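Local coordinates for fructose-bisphosphatase (Pyrococcus horikoshii, PDB 1VDW), which probably hydrolyses fructose 1,6-bisphosphate to fructose 6-phosphate and phosphate with the help of magnesium, as a homodimer of the inositol monophosphatase superfamily, at residues P28-T33 against Y90-G95; G173-E178 against V190-N195; G127-G132 against G205-R210; A180-G185 against A212-K217; I53-F58 against V63-E68. All coordinates share one frame; numbering follows the deposited sequence.

Contact 1: residues P28-T33 against Y90-G95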
# COMPACT_ATOMS: atom_id res chain seq x y z
N PRO A 28 17.96 8.04 6.49
CA PRO A 28 18.67 6.76 6.68
C PRO A 28 18.86 6.34 8.14
O PRO A 28 18.87 5.15 8.44
CB PRO A 28 19.99 7.00 5.96
CG PRO A 28 19.59 7.91 4.84
CD PRO A 28 18.69 8.90 5.55
N LYS A 29 19.01 7.31 9.03
CA LYS A 29 19.21 7.03 10.45
C LYS A 29 18.09 6.17 11.03
O LYS A 29 18.32 5.35 11.92
CB LYS A 29 19.29 8.33 11.24
CG LYS A 29 20.47 9.22 10.89
CD LYS A 29 20.48 10.47 11.75
CE LYS A 29 21.66 11.38 11.42
NZ LYS A 29 21.65 12.62 12.25
N ALA A 30 16.88 6.35 10.51
CA ALA A 30 15.72 5.61 10.98
C ALA A 30 15.84 4.09 10.82
O ALA A 30 15.29 3.33 11.62
CB ALA A 30 14.47 6.10 10.27
N SER A 31 16.57 3.65 9.80
CA SER A 31 16.71 2.23 9.52
C SER A 31 17.82 1.51 10.29
O SER A 31 17.92 0.28 10.22
CB SER A 31 16.93 2.02 8.02
OG SER A 31 18.15 2.62 7.60
N GLU A 32 18.65 2.25 11.01
CA GLU A 32 19.74 1.64 11.75
C GLU A 32 19.23 0.63 12.77
O GLU A 32 18.38 0.94 13.60
CB GLU A 32 20.57 2.71 12.45
CG GLU A 32 21.82 2.17 13.13
CD GLU A 32 22.72 3.27 13.65
OE1 GLU A 32 23.80 2.94 14.19
OE2 GLU A 32 22.36 4.45 13.53
N THR A 33 19.76 -0.59 12.69
CA THR A 33 19.38 -1.65 13.61
C THR A 33 20.07 -1.43 14.94
O THR A 33 21.30 -1.37 15.03
CB THR A 33 19.78 -3.04 13.08
OG1 THR A 33 19.07 -3.30 11.86
CG2 THR A 33 19.44 -4.12 14.10
N TYR A 90 8.78 -1.77 8.50
CA TYR A 90 9.50 -2.00 7.26
C TYR A 90 9.12 -0.93 6.24
O TYR A 90 9.97 -0.36 5.56
CB TYR A 90 9.20 -3.38 6.66
CG TYR A 90 9.88 -3.57 5.31
CD1 TYR A 90 11.18 -4.05 5.24
CD2 TYR A 90 9.24 -3.18 4.13
CE1 TYR A 90 11.85 -4.13 4.02
CE2 TYR A 90 9.90 -3.26 2.90
CZ TYR A 90 11.20 -3.73 2.85
OH TYR A 90 11.87 -3.79 1.65
N ASN A 91 7.82 -0.68 6.12
CA ASN A 91 7.35 0.31 5.17
C ASN A 91 7.97 1.67 5.45
O ASN A 91 8.48 2.33 4.55
CB ASN A 91 5.83 0.43 5.22
CG ASN A 91 5.12 -0.79 4.66
OD1 ASN A 91 5.71 -1.61 3.95
ND2 ASN A 91 3.83 -0.90 4.96
N PHE A 92 7.90 2.09 6.71
CA PHE A 92 8.44 3.38 7.10
C PHE A 92 9.90 3.56 6.69
O PHE A 92 10.25 4.55 6.06
CB PHE A 92 8.33 3.55 8.62
CG PHE A 92 8.70 4.93 9.09
CD1 PHE A 92 7.72 5.88 9.35
CD2 PHE A 92 10.04 5.29 9.26
CE1 PHE A 92 8.05 7.16 9.77
CE2 PHE A 92 10.39 6.57 9.67
CZ PHE A 92 9.39 7.51 9.93
N ILE A 93 10.75 2.60 7.04
CA ILE A 93 12.17 2.74 6.72
C ILE A 93 12.48 2.61 5.23
O ILE A 93 13.58 2.95 4.80
CB ILE A 93 13.05 1.75 7.53
CG1 ILE A 93 12.71 0.31 7.18
CG2 ILE A 93 12.83 1.98 9.02
CD1 ILE A 93 13.63 -0.71 7.83
N ASN A 94 11.51 2.15 4.45
CA ASN A 94 11.71 2.02 3.02
C ASN A 94 10.91 3.04 2.23
O ASN A 94 10.76 2.92 1.02
CB ASN A 94 11.39 0.59 2.58
CG ASN A 94 12.52 -0.36 2.89
OD1 ASN A 94 13.51 -0.41 2.15
ND2 ASN A 94 12.40 -1.08 3.99
N GLY A 95 10.40 4.05 2.93
CA GLY A 95 9.64 5.10 2.29
C GLY A 95 8.29 4.70 1.72
O GLY A 95 7.76 5.40 0.85

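Contact 2: residues G173-E178 against V190-N195. With EDO (1,2-ethanediol), chain C.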
# COMPACT_ATOMS: atom_id res chain seq x y z
N GLY A 173 1.12 -4.20 4.58
CA GLY A 173 2.19 -4.19 5.56
C GLY A 173 1.89 -3.40 6.83
O GLY A 173 2.81 -3.07 7.58
N ALA A 174 0.62 -3.07 7.06
CA ALA A 174 0.20 -2.33 8.26
C ALA A 174 -1.25 -2.71 8.52
O ALA A 174 -2.18 -2.03 8.09
CB ALA A 174 0.33 -0.84 8.04
N ILE A 175 -1.43 -3.81 9.25
CA ILE A 175 -2.77 -4.32 9.52
C ILE A 175 -3.71 -3.30 10.18
O ILE A 175 -4.92 -3.34 9.94
CB ILE A 175 -2.69 -5.61 10.38
CG1 ILE A 175 -3.94 -6.46 10.14
CG2 ILE A 175 -2.57 -5.28 11.86
CD1 ILE A 175 -4.00 -7.07 8.75
N ALA A 176 -3.17 -2.39 10.98
CA ALA A 176 -4.03 -1.39 11.62
C ALA A 176 -4.71 -0.55 10.55
O ALA A 176 -5.90 -0.26 10.64
CB ALA A 176 -3.21 -0.49 12.55
N LEU A 177 -3.95 -0.16 9.53
CA LEU A 177 -4.53 0.63 8.45
C LEU A 177 -5.51 -0.18 7.63
O LEU A 177 -6.54 0.33 7.20
CB LEU A 177 -3.45 1.18 7.52
CG LEU A 177 -2.55 2.26 8.12
CD1 LEU A 177 -1.61 2.77 7.04
CD2 LEU A 177 -3.39 3.41 8.68
N GLU A 178 -5.19 -1.45 7.41
CA GLU A 178 -6.10 -2.25 6.61
C GLU A 178 -7.44 -2.41 7.32
O GLU A 178 -8.49 -2.34 6.70
CB GLU A 178 -5.41 -3.57 6.25
CG GLU A 178 -4.38 -3.30 5.14
CD GLU A 178 -3.28 -4.33 5.02
OE1 GLU A 178 -2.53 -4.52 6.00
OE2 GLU A 178 -3.15 -4.94 3.94
N VAL A 190 -10.62 -8.03 5.49
CA VAL A 190 -9.21 -8.09 5.87
C VAL A 190 -9.02 -9.51 6.36
O VAL A 190 -9.68 -9.95 7.31
CB VAL A 190 -8.87 -7.10 7.00
CG1 VAL A 190 -7.42 -7.28 7.43
CG2 VAL A 190 -9.10 -5.67 6.52
N VAL A 191 -8.13 -10.23 5.70
CA VAL A 191 -7.88 -11.63 6.02
C VAL A 191 -6.40 -11.86 6.28
O VAL A 191 -5.57 -11.64 5.41
CB VAL A 191 -8.31 -12.52 4.83
CG1 VAL A 191 -8.08 -13.99 5.16
CG2 VAL A 191 -9.76 -12.25 4.49
N ASP A 192 -6.07 -12.29 7.50
CA ASP A 192 -4.69 -12.59 7.84
C ASP A 192 -4.68 -13.92 8.57
O ASP A 192 -5.13 -14.02 9.72
CB ASP A 192 -4.10 -11.50 8.74
CG ASP A 192 -2.59 -11.64 8.91
OD1 ASP A 192 -2.09 -12.79 8.98
OD2 ASP A 192 -1.90 -10.60 8.99
N ILE A 193 -4.19 -14.94 7.88
CA ILE A 193 -4.16 -16.28 8.44
C ILE A 193 -2.74 -16.83 8.55
O ILE A 193 -2.51 -18.04 8.43
CB ILE A 193 -5.04 -17.23 7.60
CG1 ILE A 193 -4.59 -17.23 6.14
CG2 ILE A 193 -6.49 -16.78 7.68
CD1 ILE A 193 -5.40 -18.15 5.23
N ARG A 194 -1.79 -15.94 8.79
CA ARG A 194 -0.38 -16.30 8.91
C ARG A 194 0.02 -16.83 10.29
O ARG A 194 1.14 -17.32 10.45
CB ARG A 194 0.51 -15.09 8.63
CG ARG A 194 0.41 -14.50 7.24
CD ARG A 194 1.27 -13.24 7.16
NE ARG A 194 0.74 -12.16 7.98
CZ ARG A 194 1.38 -11.02 8.23
NH1 ARG A 194 2.59 -10.81 7.72
NH2 ARG A 194 0.81 -10.08 8.96
N ASN A 195 -0.87 -16.72 11.27
CA ASN A 195 -0.55 -17.14 12.64
C ASN A 195 0.66 -16.30 13.05
O ASN A 195 1.57 -16.77 13.74
CB ASN A 195 -0.20 -18.63 12.69
CG ASN A 195 -0.26 -19.19 14.09
OD1 ASN A 195 -1.29 -19.12 14.76
ND2 ASN A 195 0.85 -19.76 14.55
C1 EDO C . 2.22 -6.69 11.77
O1 EDO C . 3.36 -5.83 11.87
C2 EDO C . 0.94 -5.84 11.73
O2 EDO C . 0.97 -4.96 10.59

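Contact 3: residues G127-G132 against G205-R210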
# COMPACT_ATOMS: atom_id res chain seq x y z
N GLY A 127 -12.53 4.99 17.50
CA GLY A 127 -13.60 4.04 17.73
C GLY A 127 -14.08 4.24 19.16
O GLY A 127 -13.29 4.19 20.10
N ILE A 128 -15.38 4.49 19.30
CA ILE A 128 -15.97 4.69 20.61
C ILE A 128 -17.14 3.73 20.73
O ILE A 128 -18.24 4.01 20.25
CB ILE A 128 -16.48 6.13 20.78
CG1 ILE A 128 -15.34 7.12 20.48
CG2 ILE A 128 -17.01 6.34 22.20
CD1 ILE A 128 -15.77 8.58 20.44
N PRO A 129 -16.92 2.57 21.36
CA PRO A 129 -17.98 1.58 21.53
C PRO A 129 -19.23 2.20 22.14
O PRO A 129 -19.15 2.91 23.15
CB PRO A 129 -17.34 0.53 22.43
CG PRO A 129 -15.90 0.58 22.00
CD PRO A 129 -15.65 2.07 21.92
N GLY A 130 -20.37 1.95 21.52
CA GLY A 130 -21.62 2.50 22.03
C GLY A 130 -21.95 3.86 21.45
O GLY A 130 -23.01 4.41 21.71
N LYS A 131 -21.03 4.41 20.65
CA LYS A 131 -21.27 5.71 20.04
C LYS A 131 -21.04 5.65 18.53
O LYS A 131 -21.91 6.02 17.74
CB LYS A 131 -20.38 6.78 20.66
CG LYS A 131 -20.67 8.17 20.12
CD LYS A 131 -19.82 9.23 20.79
CE LYS A 131 -20.12 10.61 20.22
NZ LYS A 131 -21.55 10.99 20.37
N GLY A 132 -19.86 5.18 18.14
CA GLY A 132 -19.55 5.07 16.72
C GLY A 132 -18.07 5.18 16.42
O GLY A 132 -17.25 5.35 17.32
N GLY A 205 -7.71 -1.67 15.65
CA GLY A 205 -8.39 -1.91 14.39
C GLY A 205 -9.67 -2.70 14.58
O GLY A 205 -10.66 -2.43 13.91
N VAL A 206 -9.64 -3.67 15.49
CA VAL A 206 -10.83 -4.47 15.74
C VAL A 206 -11.92 -3.63 16.40
O VAL A 206 -13.09 -3.71 16.01
CB VAL A 206 -10.49 -5.69 16.63
CG1 VAL A 206 -11.77 -6.37 17.11
CG2 VAL A 206 -9.64 -6.68 15.85
N VAL A 207 -11.54 -2.82 17.38
CA VAL A 207 -12.52 -1.97 18.05
C VAL A 207 -13.15 -0.99 17.06
O VAL A 207 -14.37 -0.83 17.01
CB VAL A 207 -11.88 -1.16 19.20
CG1 VAL A 207 -12.86 -0.11 19.72
CG2 VAL A 207 -11.47 -2.09 20.33
N ILE A 208 -12.31 -0.35 16.25
CA ILE A 208 -12.80 0.61 15.29
C ILE A 208 -13.65 -0.02 14.19
O ILE A 208 -14.72 0.48 13.85
CB ILE A 208 -11.62 1.41 14.70
CG1 ILE A 208 -11.00 2.27 15.81
CG2 ILE A 208 -12.08 2.28 13.53
CD1 ILE A 208 -9.66 2.87 15.46
N ALA A 209 -13.18 -1.13 13.63
CA ALA A 209 -13.93 -1.80 12.57
C ALA A 209 -15.26 -2.33 13.10
O ALA A 209 -16.28 -2.19 12.44
CB ALA A 209 -13.10 -2.93 11.98
N ARG A 210 -15.25 -2.92 14.29
CA ARG A 210 -16.49 -3.44 14.85
C ARG A 210 -17.53 -2.36 15.06
O ARG A 210 -18.68 -2.53 14.69
CB ARG A 210 -16.22 -4.16 16.17
CG ARG A 210 -15.78 -5.58 15.99
CD ARG A 210 -15.44 -6.24 17.30
NE ARG A 210 -15.29 -7.68 17.10
CZ ARG A 210 -14.67 -8.50 17.94
NH1 ARG A 210 -14.14 -8.02 19.06
NH2 ARG A 210 -14.58 -9.79 17.65

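Contact 4: residues A180-G185 against A212-K217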
# COMPACT_ATOMS: atom_id res chain seq x y z
N ALA A 180 -8.60 -0.20 9.48
CA ALA A 180 -9.20 1.13 9.45
C ALA A 180 -9.85 1.35 8.08
O ALA A 180 -10.91 1.98 7.99
CB ALA A 180 -8.13 2.19 9.70
N TYR A 181 -9.22 0.85 7.03
CA TYR A 181 -9.76 1.00 5.68
C TYR A 181 -11.07 0.23 5.58
O TYR A 181 -12.03 0.70 4.96
CB TYR A 181 -8.77 0.49 4.64
CG TYR A 181 -7.55 1.36 4.43
CD1 TYR A 181 -7.40 2.59 5.08
CD2 TYR A 181 -6.53 0.94 3.58
CE1 TYR A 181 -6.26 3.38 4.88
CE2 TYR A 181 -5.39 1.71 3.38
CZ TYR A 181 -5.26 2.92 4.04
OH TYR A 181 -4.11 3.66 3.84
N LEU A 182 -11.12 -0.95 6.19
CA LEU A 182 -12.35 -1.73 6.21
C LEU A 182 -13.43 -0.92 6.93
O LEU A 182 -14.57 -0.83 6.48
CB LEU A 182 -12.12 -3.05 6.94
CG LEU A 182 -13.35 -3.88 7.31
CD1 LEU A 182 -14.06 -4.36 6.05
CD2 LEU A 182 -12.92 -5.05 8.17
N ALA A 183 -13.04 -0.31 8.05
CA ALA A 183 -13.96 0.46 8.86
C ALA A 183 -14.62 1.63 8.14
O ALA A 183 -15.76 1.98 8.44
CB ALA A 183 -13.25 0.96 10.11
N ARG A 184 -13.91 2.25 7.20
CA ARG A 184 -14.49 3.39 6.50
C ARG A 184 -15.00 3.07 5.10
O ARG A 184 -15.43 3.97 4.38
CB ARG A 184 -13.52 4.57 6.46
CG ARG A 184 -12.27 4.36 5.63
CD ARG A 184 -11.44 5.64 5.56
NE ARG A 184 -10.19 5.45 4.84
CZ ARG A 184 -10.09 5.37 3.52
NH1 ARG A 184 -11.17 5.48 2.76
NH2 ARG A 184 -8.91 5.13 2.96
N GLY A 185 -14.94 1.80 4.72
CA GLY A 185 -15.45 1.41 3.42
C GLY A 185 -14.52 1.40 2.22
O GLY A 185 -14.99 1.50 1.08
N ALA A 212 -17.81 0.25 13.52
CA ALA A 212 -18.20 0.73 12.19
C ALA A 212 -19.12 -0.26 11.48
O ALA A 212 -19.58 0.01 10.37
CB ALA A 212 -16.96 1.00 11.35
N GLY A 213 -19.37 -1.41 12.11
CA GLY A 213 -20.25 -2.40 11.52
C GLY A 213 -19.62 -3.67 10.99
O GLY A 213 -20.31 -4.54 10.46
N ALA A 214 -18.30 -3.80 11.13
CA ALA A 214 -17.62 -5.00 10.64
C ALA A 214 -17.78 -6.18 11.57
O ALA A 214 -18.01 -6.03 12.77
CB ALA A 214 -16.13 -4.71 10.43
N ILE A 215 -17.67 -7.37 11.00
CA ILE A 215 -17.74 -8.62 11.74
C ILE A 215 -16.29 -9.10 11.76
O ILE A 215 -15.64 -9.15 10.71
CB ILE A 215 -18.61 -9.65 11.01
CG1 ILE A 215 -20.03 -9.09 10.84
CG2 ILE A 215 -18.66 -10.96 11.80
CD1 ILE A 215 -20.90 -9.90 9.91
N VAL A 216 -15.76 -9.41 12.94
CA VAL A 216 -14.37 -9.85 13.05
C VAL A 216 -14.29 -11.20 13.76
O VAL A 216 -14.54 -11.29 14.96
CB VAL A 216 -13.51 -8.82 13.82
CG1 VAL A 216 -12.05 -9.22 13.79
CG2 VAL A 216 -13.70 -7.42 13.22
N LYS A 217 -13.94 -12.23 13.01
CA LYS A 217 -13.86 -13.57 13.58
C LYS A 217 -12.51 -14.25 13.38
O LYS A 217 -11.66 -13.76 12.63
CB LYS A 217 -14.98 -14.43 12.99
CG LYS A 217 -16.37 -13.95 13.39
CD LYS A 217 -17.48 -14.71 12.69
CE LYS A 217 -18.84 -14.28 13.21
NZ LYS A 217 -19.96 -14.97 12.52

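Contact 5: residues I53-F58 against V63-E68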
# COMPACT_ATOMS: atom_id res chain seq x y z
N ILE A 53 8.38 7.43 23.12
CA ILE A 53 7.39 8.49 23.26
C ILE A 53 6.00 8.04 23.69
O ILE A 53 5.35 8.69 24.51
CB ILE A 53 7.26 9.32 21.96
CG1 ILE A 53 6.85 8.42 20.80
CG2 ILE A 53 8.58 10.02 21.66
CD1 ILE A 53 6.68 9.15 19.48
N ILE A 54 5.53 6.91 23.15
CA ILE A 54 4.19 6.44 23.48
C ILE A 54 4.09 5.60 24.75
O ILE A 54 3.18 5.78 25.55
CB ILE A 54 3.59 5.66 22.29
CG1 ILE A 54 2.09 5.44 22.52
CG2 ILE A 54 4.30 4.33 22.12
CD1 ILE A 54 1.36 4.93 21.30
N ILE A 55 5.03 4.67 24.95
CA ILE A 55 4.99 3.83 26.13
C ILE A 55 5.15 4.65 27.41
O ILE A 55 4.43 4.45 28.38
CB ILE A 55 6.08 2.74 26.09
CG1 ILE A 55 5.84 1.83 24.88
CG2 ILE A 55 6.07 1.93 27.38
CD1 ILE A 55 4.47 1.17 24.86
N SER A 56 6.09 5.59 27.39
CA SER A 56 6.33 6.44 28.55
C SER A 56 5.07 7.22 28.88
O SER A 56 4.71 7.39 30.04
CB SER A 56 7.48 7.41 28.27
OG SER A 56 7.17 8.28 27.20
N LYS A 57 4.39 7.69 27.84
CA LYS A 57 3.16 8.47 27.99
C LYS A 57 2.14 7.73 28.85
O LYS A 57 1.63 8.28 29.83
CB LYS A 57 2.57 8.75 26.61
CG LYS A 57 1.32 9.61 26.62
CD LYS A 57 1.62 11.06 26.98
CE LYS A 57 0.41 11.95 26.74
NZ LYS A 57 0.69 13.38 27.05
N PHE A 58 1.84 6.49 28.49
CA PHE A 58 0.87 5.70 29.23
C PHE A 58 1.40 5.18 30.56
O PHE A 58 0.65 5.07 31.52
CB PHE A 58 0.38 4.54 28.35
CG PHE A 58 -0.43 4.99 27.17
CD1 PHE A 58 -1.68 5.58 27.36
CD2 PHE A 58 0.06 4.87 25.88
CE1 PHE A 58 -2.42 6.04 26.27
CE2 PHE A 58 -0.67 5.32 24.79
CZ PHE A 58 -1.92 5.91 24.98
N VAL A 63 -1.40 3.61 34.09
CA VAL A 63 -2.26 2.54 33.59
C VAL A 63 -1.45 1.31 33.19
O VAL A 63 -0.22 1.39 33.08
CB VAL A 63 -3.09 3.01 32.36
CG1 VAL A 63 -3.91 4.24 32.73
CG2 VAL A 63 -2.17 3.31 31.18
N ASN A 64 -2.12 0.18 33.00
CA ASN A 64 -1.43 -1.04 32.59
C ASN A 64 -1.14 -0.87 31.10
O ASN A 64 -1.92 -0.26 30.37
CB ASN A 64 -2.32 -2.27 32.80
CG ASN A 64 -2.82 -2.38 34.23
OD1 ASN A 64 -2.07 -2.18 35.19
ND2 ASN A 64 -4.10 -2.72 34.38
N VAL A 65 -0.02 -1.41 30.65
CA VAL A 65 0.36 -1.29 29.25
C VAL A 65 0.77 -2.61 28.63
O VAL A 65 1.51 -3.39 29.23
CB VAL A 65 1.52 -0.30 29.07
CG1 VAL A 65 1.79 -0.07 27.59
CG2 VAL A 65 1.20 1.02 29.76
N VAL A 66 0.28 -2.86 27.42
CA VAL A 66 0.61 -4.07 26.70
C VAL A 66 1.16 -3.66 25.34
O VAL A 66 0.47 -2.99 24.56
CB VAL A 66 -0.62 -4.98 26.49
CG1 VAL A 66 -0.21 -6.26 25.78
CG2 VAL A 66 -1.26 -5.30 27.83
N SER A 67 2.41 -4.01 25.07
CA SER A 67 3.04 -3.71 23.80
C SER A 67 3.93 -4.91 23.49
O SER A 67 4.49 -5.52 24.39
CB SER A 67 3.88 -2.43 23.91
OG SER A 67 4.16 -1.89 22.63
N GLU A 68 4.05 -5.25 22.21
CA GLU A 68 4.83 -6.41 21.80
C GLU A 68 6.26 -6.49 22.34
O GLU A 68 6.65 -7.51 22.90
CB GLU A 68 4.86 -6.51 20.27
CG GLU A 68 5.60 -7.74 19.76
CD GLU A 68 5.37 -7.99 18.28
OE1 GLU A 68 5.98 -8.94 17.74
OE2 GLU A 68 4.59 -7.23 17.66

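Contact 1: residues P28-T33 against Y90-G95
Ile93 lays its CG2 methyl over the backbone of Ala30 and Ser31, joining the short helix 89-93, which closes in a Schellman motif at Gly95, to the loop between helix 3-20 and strand 33-35. The methyl carbon Ile93 CG2 lies 3.8 Å from Ala30 O, and Ile93 CB meets Ser31 CB at 3.9 Å. With CG1 of Ile93 set between its own backbone N and carbonyl carbon (chi1 63°), the CG2 branch is the one that faces the loop. Ala30 points its methyl at the helix and meets Phe92 at the ring edge, near the plane, CB to CE2 being 4.2 Å. No hydrogen bond crosses here, and the touch is entirely one of van der Waals surfaces.

A second shell sets these groups. The Phe92 ring packs edge-to-face with Phe99 and also meets Phe25, while Val46 of helix 45-60 touches Ala30, Phe92 and Ile93 together. Phe92 also comes about 4 Å, side chain to side chain, from Leu86, a predicted magnesium ligand. On the loop, Ser31 OG bonds Pro28 O at 2.8 Å, on a lone pair of that carbonyl and in its plane, and Ser31 N shares the acceptor. From the same helix as Ile93, Tyr90 OH bonds Ala186 O of the second subunit. Asn94 ND2, 3.0 Å from Tyr90 O in a nearly straight bond (165°), lies over one face of the Tyr90 ring, toward its rim.

Contact 2: residues G173-E178 against V190-N195
Ile175, in the first turn of helix 175-184, extends its CD1 methyl to CG1 of Val190 on strand 189-193 at 3.7 Å, the two side chains crossing obliquely. Its CG1 branch runs anti to the backbone N (chi1 -154°), which carries CD1 toward the strand and also to within 4.1 Å of Asp192 OD2. Its backbone N bonds O2 of an ethanediol molecule, probably from the crystallisation liquor, at 3.0 Å, and the same diol is held by Asp87. One residue on, Ala176 N bonds Asp87 OD2, a predicted magnesium ligand. A turn later Glu178 closes the contact through its backbone: Val190 CG2 rests 3.4 Å from Glu178 O, while the carboxylate turns to Tyr154 and Ser152. Across from Ile175, Asp192 is fixed by Arg194, which grips it side-on with NE and NH2, NH2 lying 2.8 Å from Asp192 OD2. Asp192 OD1 also accepts from Arg194 N, an Asx turn at the corner the chain takes at Arg194 and Asn195. Strand 168-170, this helix and strand 189-193 form a beta-alpha-beta crossover that passes strand 150-154, and the start of its helix borders the predicted metal site.

Contact 3: residues G127-G132 against G205-R210
Pro129 and Val207 meet at about a right angle, CG of the pyrrolidine ring set against one methyl, with Pro129 CG 3.9 Å from Val207 CG1. Val207 holds that methyl anti to its own backbone N (chi1 171°), directed out from helix 199-211 to the end of strand 123-128, and CG1 also approaches Pro129 CD. Ile208 behaves differently, because what it meets on segment 127-132 is backbone. Its CG1 lies across the strand at Gly127, 3.5 Å from Gly127 N and 3.7 Å from Gly127 CA. A beta carbon at Gly127 would collide with Ile208 CG1, and the bare backbone lets the chains come to 4.3 Å between Gly127 CA and Ile208 CA.

The pairing belongs to the layered alpha-beta sandwich of the inositol monophosphatase superfamily, where helix 199-211 covers a face of the large mixed sheet. Val207 extends onto Pro111 and Ala114 and Ile208 onto Ile116, all on the neighbouring strand 110-118, so that two adjacent helix residues span two strands. At Pro129 the chain begins the tight turn of a beta hairpin leading to strand 132-135. There Lys131 and Gly132 both face Ile128 in a classic beta bulge, and Ile128 O accepts from both, at 2.8 Å from Lys131 N and 2.9 Å from Gly132 N. Ile128 returns a bond from its N to Gly132 O, while its side chain turns from the helix toward Tyr113. Polar ties from outside add to the apolar touch: Ser133 OG with Ile208 O, and Glu211 OE1 with Gly130 N.

Contact 4: residues A180-G185 against A212-K217
Apolar touches carry most of this contact, and three of the four side chains in it are single methyls. Ala183, near the end of helix 175-184, places its CB 3.9 Å from Ala212 CB, methyl against methyl. Leu182 reaches farther: its CG stands anti to the backbone N (chi1 168°), and this brings the CD2 branch round to Ala214, where CD2 lies 3.9 Å from Ala214 CB.

A second kind of touch sets a methyl against a backbone oxygen, Ala212 CB lying 3.3 Å from Ala183 O. This is close packing, and no hydrogen bond links the two segments.

Backbone hydrogen bonds serve instead to finish the two helices. Helix 175-184 and helix 199-211 both end in Schellman motifs, at Gly185 and Gly213, each with positive phi. In the first, Gly185 N returns to Leu182 O at 3.2 Å. The end of helix 175-184 packs against the turn by which the chain passes from helix 199-211 into strand 215-217 of the smaller sheet. Ala183 also packs on Ile208 and Ala214 on Ala209, so helix 199-211 lines the same seam. Arg184, whose side chain starts away from the seam, bonds Asn94 O of the second subunit through NH1.

Between Ala183 and Ala212 the spacing is set by the reach of a methyl, whereas Leu182 bridges the wider distance to Ala214; the fit rests on shape and burial and not on polar pairing.

Contact 5: residues I53-F58 against V63-E68
Phe58 and Val63 meet near the end of helix 45-60, on either side of the short connection to strand 64-67, and here the contact is tightest. Val63 CG2 sits 3.3 Å from Phe58 O and 4.0 Å from Phe58 CB; the same beta carbon is met from the next inward-facing strand residue by Val65 CG2, at 3.9 Å. Phe58 CG lies anti to the carbonyl carbon (chi1 -67°), and the ring itself leads away from the strand to pack among Trp6, Ile9 and Ile13 of helix 3-20.

Toward the start of the helix segment contact thins to one methyl. Ile55 CD1 alone makes the touch, 4.0 Å from Val65 CG1 and, in the conformer described, 3.8 Å from Ser67 CB. Helix and strand run nearly antiparallel (158°), their short axes 9.2 Å apart. On the helix flank that does not meet the strand, Ser56 and Lys57 are partly exposed, and Lys57 forms a salt bridge with Asp12.

Asn64, on the strand face turned from the helix, bonds Gln75, Ser77 and Thr80. A mainly apolar contact, with Ser67 at one end, thus holds the helix against the strand that leads into Glu68, a predicted magnesium ligand salt-bridged to Arg198.

Overall arrangement
None of the five contacts has a hydrogen bond between its segments, yet their settings differ. Contacts 2 to 5 are buried, whereas contact 1 is partly buried, its centre about 20 Å from that of the chain. Contacts 2 and 4 share helix 175-184 and touch through Val190 and Leu182; contact 4 adjoins contact 3 through a probable hydrogen bond from Ala214 N to Ala209 O. Contacts 3 and 5 pack helices against distant strands of the large sheet, with centres about 21 Å apart. A glycine lets contact 3 close up and alanines do so in contact 4; branched aliphatics dominate contact 5, and contact 2 includes charged residues. Contacts 1 and 4 both reach the second subunit.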